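Local coordinates for phosphoribosylaminoimidazole carboxylase, ATPase subunit (Thermotoga maritima, PDB 3AX6), which probably catalyses the ATP-dependent carboxylation of 5-aminoimidazole ribonucleotide with bicarbonate to give N5-carboxyaminoimidazole ribonucleotide, a step of purine biosynthesis, at residues 103-108 with 113-118; 278-283 with 291-296. All coordinates share one frame; numbering follows the deposited sequence.

Contact 1: residues 103-108 with 113-118; sequences VQKEFL and IPVPEY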
loop_
_atom_site.group_PDB
_atom_site.type_symbol
_atom_site.label_atom_id
_atom_site.label_comp_id
_atom_site.label_asym_id
_atom_site.label_seq_id
_atom_site.Cartn_x
_atom_site.Cartn_y
_atom_site.Cartn_z
ATOM N N VAL A 103 -26.015 -15.504 -21.344
ATOM C CA VAL A 103 -25.330 -14.837 -22.442
ATOM C C VAL A 103 -23.826 -15.036 -22.242
ATOM O O VAL A 103 -23.083 -15.244 -23.205
ATOM C CB VAL A 103 -25.669 -13.329 -22.488
ATOM C CG1 VAL A 103 -27.162 -13.137 -22.728
ATOM C CG2 VAL A 103 -25.271 -12.673 -21.194
ATOM N N GLN A 104 -23.386 -14.996 -20.985
ATOM C CA GLN A 104 -21.975 -15.193 -20.664
ATOM C C GLN A 104 -21.514 -16.563 -21.158
ATOM O O GLN A 104 -20.483 -16.672 -21.814
ATOM C CB GLN A 104 -21.743 -15.075 -19.155
ATOM C CG GLN A 104 -20.349 -15.504 -18.713
ATOM C CD GLN A 104 -20.106 -15.282 -17.236
ATOM O OE1 GLN A 104 -19.559 -16.149 -16.551
ATOM N NE2 GLN A 104 -20.503 -14.119 -16.736
ATOM N N LYS A 105 -22.286 -17.603 -20.844
ATOM C CA LYS A 105 -21.966 -18.966 -21.277
ATOM C C LYS A 105 -21.981 -19.068 -22.807
ATOM O O LYS A 105 -21.127 -19.715 -23.409
ATOM C CB LYS A 105 -22.980 -19.960 -20.697
ATOM C CG LYS A 105 -22.882 -20.173 -19.192
ATOM C CD LYS A 105 -21.537 -20.764 -18.818
ATOM C CE LYS A 105 -21.400 -20.959 -17.319
ATOM N NZ LYS A 105 -20.045 -21.469 -16.963
ATOM N N GLU A 106 -22.971 -18.425 -23.417
ATOM C CA GLU A 106 -23.142 -18.404 -24.870
ATOM C C GLU A 106 -21.892 -17.773 -25.492
ATOM O O GLU A 106 -21.376 -18.246 -26.501
ATOM C CB GLU A 106 -24.384 -17.567 -25.212
ATOM C CG GLU A 106 -25.078 -17.872 -26.534
ATOM C CD GLU A 106 -26.120 -18.983 -26.422
ATOM O OE1 GLU A 106 -26.952 -19.118 -27.347
ATOM O OE2 GLU A 106 -26.103 -19.721 -25.417
ATOM N N PHE A 107 -21.406 -16.699 -24.872
ATOM C CA PHE A 107 -20.216 -16.006 -25.362
ATOM C C PHE A 107 -18.959 -16.855 -25.277
ATOM O O PHE A 107 -18.190 -16.947 -26.234
ATOM C CB PHE A 107 -19.990 -14.709 -24.580
ATOM C CG PHE A 107 -18.653 -14.082 -24.835
ATOM C CD1 PHE A 107 -17.584 -14.337 -23.992
ATOM C CD2 PHE A 107 -18.458 -13.253 -25.935
ATOM C CE1 PHE A 107 -16.330 -13.773 -24.239
ATOM C CE2 PHE A 107 -17.212 -12.682 -26.195
ATOM C CZ PHE A 107 -16.145 -12.943 -25.343
ATOM N N LEU A 108 -18.737 -17.461 -24.120
ATOM C CA LEU A 108 -17.562 -18.296 -23.940
ATOM C C LEU A 108 -17.598 -19.452 -24.937
ATOM O O LEU A 108 -16.585 -19.771 -25.566
ATOM C CB LEU A 108 -17.513 -18.821 -22.503
ATOM C CG LEU A 108 -17.363 -17.734 -21.431
ATOM C CD1 LEU A 108 -17.629 -18.304 -20.040
ATOM C CD2 LEU A 108 -15.972 -17.133 -21.524
ATOM N N ILE A 113 -13.953 -21.203 -25.422
ATOM C CA ILE A 113 -13.500 -21.205 -24.033
ATOM C C ILE A 113 -14.163 -22.380 -23.313
ATOM O O ILE A 113 -15.383 -22.457 -23.256
ATOM C CB ILE A 113 -13.918 -19.901 -23.326
ATOM C CG1 ILE A 113 -13.329 -18.696 -24.063
ATOM C CG2 ILE A 113 -13.485 -19.931 -21.881
ATOM C CD1 ILE A 113 -11.821 -18.681 -24.123
ATOM N N PRO A 114 -13.365 -23.298 -22.738
ATOM C CA PRO A 114 -13.884 -24.477 -22.023
ATOM C C PRO A 114 -14.921 -24.134 -20.952
ATOM O O PRO A 114 -14.650 -23.348 -20.045
ATOM C CB PRO A 114 -12.624 -25.102 -21.426
ATOM C CG PRO A 114 -11.554 -24.704 -22.398
ATOM C CD PRO A 114 -11.896 -23.253 -22.658
ATOM N N VAL A 115 -16.095 -24.749 -21.054
ATOM C CA VAL A 115 -17.185 -24.489 -20.122
ATOM C C VAL A 115 -18.109 -25.703 -20.017
ATOM O O VAL A 115 -18.209 -26.491 -20.953
ATOM C CB VAL A 115 -18.003 -23.270 -20.613
ATOM C CG1 VAL A 115 -18.571 -23.555 -22.003
ATOM C CG2 VAL A 115 -19.120 -22.955 -19.658
ATOM N N PRO A 116 -18.790 -25.876 -18.869
ATOM C CA PRO A 116 -19.704 -27.010 -18.691
ATOM C C PRO A 116 -20.853 -26.966 -19.705
ATOM O O PRO A 116 -21.265 -25.884 -20.127
ATOM C CB PRO A 116 -20.213 -26.820 -17.265
ATOM C CG PRO A 116 -19.063 -26.159 -16.580
ATOM C CD PRO A 116 -18.610 -25.148 -17.599
ATOM N N GLU A 117 -21.364 -28.132 -20.099
ATOM C CA GLU A 117 -22.483 -28.192 -21.041
ATOM C C GLU A 117 -23.667 -27.501 -20.377
ATOM O O GLU A 117 -23.960 -27.758 -19.216
ATOM C CB GLU A 117 -22.868 -29.641 -21.330
ATOM C CG GLU A 117 -22.933 -29.991 -22.798
ATOM C CD GLU A 117 -21.676 -30.684 -23.275
ATOM O OE1 GLU A 117 -21.375 -31.788 -22.762
ATOM O OE2 GLU A 117 -20.987 -30.129 -24.157
ATOM N N TYR A 118 -24.356 -26.635 -21.108
ATOM C CA TYR A 118 -25.490 -25.924 -20.532
ATOM C C TYR A 118 -26.677 -25.882 -21.494
ATOM O O TYR A 118 -26.580 -26.314 -22.646
ATOM C CB TYR A 118 -25.066 -24.504 -20.155
ATOM C CG TYR A 118 -24.709 -23.679 -21.357
ATOM C CD1 TYR A 118 -25.592 -22.726 -21.852
ATOM C CD2 TYR A 118 -23.513 -23.891 -22.039
ATOM C CE1 TYR A 118 -25.295 -22.004 -22.997
ATOM C CE2 TYR A 118 -23.208 -23.175 -23.182
ATOM C CZ TYR A 118 -24.105 -22.232 -23.657
ATOM O OH TYR A 118 -23.813 -21.512 -24.789
#
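Lys105 and Tyr118 meet over the face of the tyrosine ring. Lys105 CB sits 3.8 Å from the ring centroid and only 8° off the ring normal, a CH-pi contact. Tyr118 CG lies between its own backbone N and carbonyl carbon (chi1 66°), which brings the ring in against helix 101-110. The lysine chain bends at chi2 and then runs past Val115. Here packing is tight: Lys105 CD is 3.4 Å from Val115 CG2. Further along, Leu108 CD2 packs on Ile113 CG2 at 3.8 Å. Beside this pair the chain turns back, and Ile113 N donates to Leu108 O at 3.0 Å.

The solvent side is looser and rests on one polar bond. Tyr118 OH donates to Glu106 OE2 at 3.0 Å, reaching it from above the carboxylate plane, 49° out of it. Glu106 itself is exposed. A leucine in place of Tyr118 would probably leave Glu106 without this hydroxyl partner and Lys105 CB without its flat aromatic cover.

The contact belongs to the ATP-grasp region and borders the nucleotide site. Pro116 lies near the bound ADP. Strand 166-170 packs on Lys105, Pro116 and Tyr118, with Glu169 touching both the lysine and the tyrosine. Strand 253-259 packs on Leu108 and Ile113, and helix 218-235 touches Ile113.

Contact 2: residues 278-283 with 291-296; sequences FEQHIR and GSTELL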
loop_
_atom_site.group_PDB
_atom_site.type_symbol
_atom_site.label_atom_id
_atom_site.label_comp_id
_atom_site.label_asym_id
_atom_site.label_seq_id
_atom_site.Cartn_x
_atom_site.Cartn_y
_atom_site.Cartn_z
ATOM N N PHE A 278 -5.039 -3.565 -7.872
ATOM C CA PHE A 278 -5.616 -2.224 -7.905
ATOM C C PHE A 278 -4.765 -1.246 -8.711
ATOM O O PHE A 278 -5.296 -0.415 -9.445
ATOM C CB PHE A 278 -5.833 -1.726 -6.481
ATOM C CG PHE A 278 -6.876 -2.507 -5.733
ATOM C CD1 PHE A 278 -8.232 -2.282 -5.967
ATOM C CD2 PHE A 278 -6.508 -3.484 -4.815
ATOM C CE1 PHE A 278 -9.206 -3.022 -5.294
ATOM C CE2 PHE A 278 -7.468 -4.225 -4.139
ATOM C CZ PHE A 278 -8.820 -3.997 -4.376
ATOM N N GLU A 279 -3.447 -1.337 -8.577
ATOM C CA GLU A 279 -2.580 -0.481 -9.369
ATOM C C GLU A 279 -2.719 -0.951 -10.819
ATOM O O GLU A 279 -2.821 -0.151 -11.743
ATOM C CB GLU A 279 -1.114 -0.635 -8.957
ATOM C CG GLU A 279 -0.182 0.205 -9.812
ATOM C CD GLU A 279 1.276 -0.065 -9.548
ATOM O OE1 GLU A 279 1.610 -0.464 -8.416
ATOM O OE2 GLU A 279 2.091 0.139 -10.467
ATOM N N GLN A 280 -2.723 -2.266 -10.995
ATOM C CA GLN A 280 -2.826 -2.882 -12.315
ATOM C C GLN A 280 -4.082 -2.412 -13.044
ATOM O O GLN A 280 -4.043 -2.103 -14.240
ATOM C CB GLN A 280 -2.841 -4.407 -12.171
ATOM C CG GLN A 280 -2.519 -5.164 -13.446
ATOM C CD GLN A 280 -1.076 -4.972 -13.880
ATOM O OE1 GLN A 280 -0.690 -3.901 -14.352
ATOM N NE2 GLN A 280 -0.266 -6.007 -13.704
ATOM N N HIS A 281 -5.190 -2.354 -12.311
ATOM C CA HIS A 281 -6.463 -1.920 -12.867
ATOM C C HIS A 281 -6.378 -0.486 -13.384
ATOM O O HIS A 281 -6.904 -0.169 -14.462
ATOM C CB HIS A 281 -7.561 -2.024 -11.805
ATOM C CG HIS A 281 -8.933 -1.723 -12.325
ATOM N ND1 HIS A 281 -9.561 -2.509 -13.268
ATOM C CD2 HIS A 281 -9.792 -0.713 -12.042
ATOM C CE1 HIS A 281 -10.747 -1.997 -13.544
ATOM N NE2 HIS A 281 -10.911 -0.906 -12.814
ATOM N N ILE A 282 -5.719 0.379 -12.614
ATOM C CA ILE A 282 -5.563 1.774 -13.011
ATOM C C ILE A 282 -4.714 1.840 -14.272
ATOM O O ILE A 282 -5.054 2.550 -15.221
ATOM C CB ILE A 282 -4.878 2.627 -11.911
ATOM C CG1 ILE A 282 -5.694 2.583 -10.615
ATOM C CG2 ILE A 282 -4.734 4.070 -12.388
ATOM C CD1 ILE A 282 -7.149 2.968 -10.781
ATOM N N ARG A 283 -3.612 1.100 -14.283
ATOM C CA ARG A 283 -2.743 1.077 -15.457
ATOM C C ARG A 283 -3.525 0.659 -16.701
ATOM O O ARG A 283 -3.404 1.284 -17.752
ATOM C CB ARG A 283 -1.575 0.097 -15.276
ATOM C CG ARG A 283 -0.497 0.502 -14.261
ATOM C CD ARG A 283 0.729 -0.379 -14.477
ATOM N NE ARG A 283 1.704 -0.326 -13.398
ATOM C CZ ARG A 283 3.019 -0.333 -13.595
ATOM N NH1 ARG A 283 3.502 -0.383 -14.832
ATOM N NH2 ARG A 283 3.852 -0.296 -12.564
ATOM N N GLY A 291 2.014 -3.443 -15.157
ATOM C CA GLY A 291 3.083 -3.794 -14.242
ATOM C C GLY A 291 3.309 -5.283 -14.044
ATOM O O GLY A 291 2.407 -6.103 -14.237
ATOM N N SER A 292 4.528 -5.629 -13.646
ATOM C CA SER A 292 4.903 -7.018 -13.408
ATOM C C SER A 292 3.984 -7.750 -12.433
ATOM O O SER A 292 3.595 -7.196 -11.408
ATOM C CB SER A 292 6.326 -7.084 -12.870
ATOM O OG SER A 292 6.535 -8.320 -12.222
ATOM N N THR A 293 3.652 -9.002 -12.738
ATOM C CA THR A 293 2.794 -9.778 -11.853
ATOM C C THR A 293 3.589 -10.830 -11.089
ATOM O O THR A 293 3.007 -11.789 -10.580
ATOM C CB THR A 293 1.697 -10.531 -12.625
ATOM O OG1 THR A 293 2.315 -11.494 -13.492
ATOM C CG2 THR A 293 0.828 -9.559 -13.434
ATOM N N GLU A 294 4.908 -10.654 -11.008
ATOM C CA GLU A 294 5.777 -11.619 -10.328
ATOM C C GLU A 294 5.366 -11.873 -8.877
ATOM O O GLU A 294 5.071 -10.940 -8.140
ATOM C CB GLU A 294 7.238 -11.143 -10.382
ATOM C CG GLU A 294 8.257 -12.140 -9.815
ATOM C CD GLU A 294 9.695 -11.609 -9.825
ATOM O OE1 GLU A 294 10.590 -12.302 -9.292
ATOM O OE2 GLU A 294 9.935 -10.504 -10.365
ATOM N N LEU A 295 5.324 -13.145 -8.486
ATOM C CA LEU A 295 4.963 -13.515 -7.122
ATOM C C LEU A 295 6.253 -13.541 -6.322
ATOM O O LEU A 295 7.126 -14.374 -6.572
ATOM C CB LEU A 295 4.302 -14.894 -7.087
ATOM C CG LEU A 295 3.830 -15.397 -5.718
ATOM C CD1 LEU A 295 2.643 -14.588 -5.245
ATOM C CD2 LEU A 295 3.431 -16.857 -5.820
ATOM N N LEU A 296 6.372 -12.625 -5.366
ATOM C CA LEU A 296 7.569 -12.517 -4.549
ATOM C C LEU A 296 7.635 -13.564 -3.442
ATOM O O LEU A 296 8.718 -13.988 -3.039
ATOM C CB LEU A 296 7.648 -11.118 -3.928
ATOM C CG LEU A 296 7.688 -9.925 -4.884
ATOM C CD1 LEU A 296 7.653 -8.631 -4.080
ATOM C CD2 LEU A 296 8.949 -9.986 -5.742
#
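Helix 277-285 and the loop that leads from it to strand 299-305 meet here, at the subunit interface. The loop carries an ST turn, in which Ser292 OG accepts from Glu294 N. Just before it, the Gln280 side-chain amide makes a pair of hydrogen bonds with the backbone N and O of Gly291. Gly291 N donates to Gln280 OE1 at 2.9 Å, in the carbonyl plane and on a lone pair. Gln280 NE2 returns a bond to Gly291 O at 2.7 Å, nearly straight at 169°. With chi1 at -162° and a bend at chi2, the Gln280 chain turns its amide to the glycine. Both ends of the amide are thus engaged, which fixes its flip. Thr293 CG2 lies alongside NE2, while Thr293 OG1 bonds to Cys192 O.

Arg283 lays its guanidinium flat against the same glycine. The arginine also reaches Leu328 O of the second subunit through NH2. Its rotation is set by Glu279 one helical turn back. Arg283 NE and NH2 grip one carboxylate oxygen side-on, with Glu279 OE2 3.0 Å from NE and 2.8 Å from NH2. On the guanidinium face of Arg283, Gly291 CA stands 3.4 Å above the plane.

How the contacts relate
From the N terminus, the chain first builds the parallel sheet that includes strand 3-7, then enters helix 101-110. Contact 1 closes the short connection from this helix into the start of strand 118-120, with four residues between its segments. The chain then passes through the strands around the nucleotide and helix 218-235. It reaches helix 277-285, where contact 2 closes the path toward strand 299-305, with seven residues between its segments, the first two still helical. The contacts are in series and neither nests nor crosses. The centres of contacts 1 and 2 are about 28 Å apart. Contact 1 ties a helix to the small antiparallel sheet beside ADP; contact 2 ties one to the approach to the eight-stranded sheet, next to the second subunit.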